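Local coordinates for chorismate mutase protein (Bartonella henselae, PDB 3RMI), which catalyses the rearrangement of chorismate to prephenate, the step that leads toward phenylalanine and tyrosine, as a helical chorismate mutase of type II, at the interface of chains A and B. Residues are numbered along the deposited sequence; one frame, centred on the assembly and turned at random. Chains: chain A/B, Chorismate mutase protein.

The interface of chains A and B. Residues chain A 27-28, 31; chain B 27-28, 31.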
ATOM      1  N   THR A  27       0.335  -5.766   8.919  1.00 30.44           N
ATOM      2  CA  THR A  27      -0.266  -4.525   9.400  1.00 30.60           C
ATOM      3  C   THR A  27      -0.875  -3.742   8.269  1.00 29.24           C
ATOM      4  O   THR A  27      -2.005  -3.275   8.362  1.00 29.62           O
ATOM      5  CB  THR A  27       0.807  -3.693  10.096  1.00 30.95           C
ATOM      6  OG1 THR A  27       1.491  -4.549  11.048  1.00 34.98           O
ATOM      7  CG2 THR A  27       0.200  -2.563  10.827  1.00 32.02           C
ATOM      8  N   LEU A  28      -0.133  -3.620   7.173  1.00 28.83           N
ATOM      9  CA  LEU A  28      -0.629  -2.896   6.016  1.00 28.43           C
ATOM     10  C   LEU A  28      -1.888  -3.536   5.463  1.00 28.93           C
ATOM     11  O   LEU A  28      -2.818  -2.834   5.071  1.00 28.99           O
ATOM     12  CB  LEU A  28       0.446  -2.804   4.928  1.00 28.68           C
ATOM     13  CG  LEU A  28       1.649  -1.884   5.209  1.00 27.50           C
ATOM     14  CD1 LEU A  28       2.718  -2.141   4.159  1.00 29.16           C
ATOM     15  CD2 LEU A  28       1.254  -0.408   5.201  1.00 25.60           C
ATOM     16  N   ILE A  31      -4.939  -2.730   7.824  1.00 29.80           N
ATOM     17  CA  ILE A  31      -5.404  -1.365   7.618  1.00 29.41           C
ATOM     18  C   ILE A  31      -6.118  -1.173   6.303  1.00 28.81           C
ATOM     19  O   ILE A  31      -7.173  -0.539   6.240  1.00 29.28           O
ATOM     20  CB  ILE A  31      -4.245  -0.373   7.681  1.00 29.55           C
ATOM     21  CG1 ILE A  31      -3.760  -0.294   9.121  1.00 32.65           C
ATOM     22  CG2 ILE A  31      -4.692   1.018   7.244  1.00 26.77           C
ATOM     23  CD1 ILE A  31      -2.330   0.268   9.206  1.00 38.73           C
TER
ATOM     24  N   THR B  27      -1.814   6.599   8.129  1.00 30.44           N
ATOM     25  CA  THR B  27      -1.315   5.415   8.824  1.00 30.60           C
ATOM     26  C   THR B  27      -0.527   4.531   7.895  1.00 29.24           C
ATOM     27  O   THR B  27       0.566   4.085   8.225  1.00 29.62           O
ATOM     28  CB  THR B  27      -2.498   4.645   9.402  1.00 30.95           C
ATOM     29  OG1 THR B  27      -3.328   5.584  10.135  1.00 34.98           O
ATOM     30  CG2 THR B  27      -2.035   3.596  10.333  1.00 32.02           C
ATOM     31  N   LEU B  28      -1.071   4.297   6.706  1.00 28.83           N
ATOM     32  CA  LEU B  28      -0.389   3.469   5.726  1.00 28.43           C
ATOM     33  C   LEU B  28       0.951   4.064   5.339  1.00 28.93           C
ATOM     34  O   LEU B  28       1.929   3.335   5.182  1.00 28.99           O
ATOM     35  CB  LEU B  28      -1.263   3.263   4.484  1.00 28.68           C
ATOM     36  CG  LEU B  28      -2.504   2.365   4.642  1.00 27.50           C
ATOM     37  CD1 LEU B  28      -3.374   2.511   3.403  1.00 29.16           C
ATOM     38  CD2 LEU B  28      -2.125   0.899   4.844  1.00 25.60           C
ATOM     39  N   ILE B  31       3.544   3.515   8.255  1.00 29.80           N
ATOM     40  CA  ILE B  31       4.027   2.140   8.265  1.00 29.41           C
ATOM     41  C   ILE B  31       4.954   1.828   7.117  1.00 28.81           C
ATOM     42  O   ILE B  31       5.999   1.200   7.298  1.00 29.28           O
ATOM     43  CB  ILE B  31       2.866   1.150   8.224  1.00 29.55           C
ATOM     44  CG1 ILE B  31       2.140   1.206   9.559  1.00 32.65           C
ATOM     45  CG2 ILE B  31       3.370  -0.273   8.006  1.00 26.77           C
ATOM     46  CD1 ILE B  31       0.711   0.643   9.452  1.00 38.73           C
TER
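A:Ile31 lays its gamma methyl CG2 against B:Leu28, 3.5 Å from the leucine CD2 and 3.7 Å from its CG, and the pair illustrates how a symmetric helix dimer can close on itself with a few identical residues used twice. Both come from helix 4-48, the long first helix of each chain. The two side chains lie alongside with their ends pointing opposite ways. The two branches of isoleucine divide the work. In A:Ile31 the CG2 branch that meets the leucine lies anti to the backbone N and beside the carbonyl carbon (CG1 at chi1 -70°). The longer branch carries A:Ile31 CD1 onto the methyl of B:Thr27, 3.5 Å from CG2. That threonine offers carbon rather than oxygen, because its CG2 stands anti to the backbone N while OG1 is turned beside it (chi1 -50°). By the two-fold symmetry, B:Ile31 does the same to A:Leu28 and A:Thr27. At the axis the leucines also meet, A:Leu28 CD2 lying 3.6 Å from B:Leu28 CD2, where the side chains cross at a slant. The two isoleucine CD1 methyls face each other as well, but their modelled separation is doubtful. Binding here therefore rests on methyl packing, with nitrogen and oxygen atoms of the two sides too far apart to bond. The patch joins the first helices at the centre of the intertwined, all-helical dimer typical of this family, and presumably steadies the scaffold that shapes its active sites.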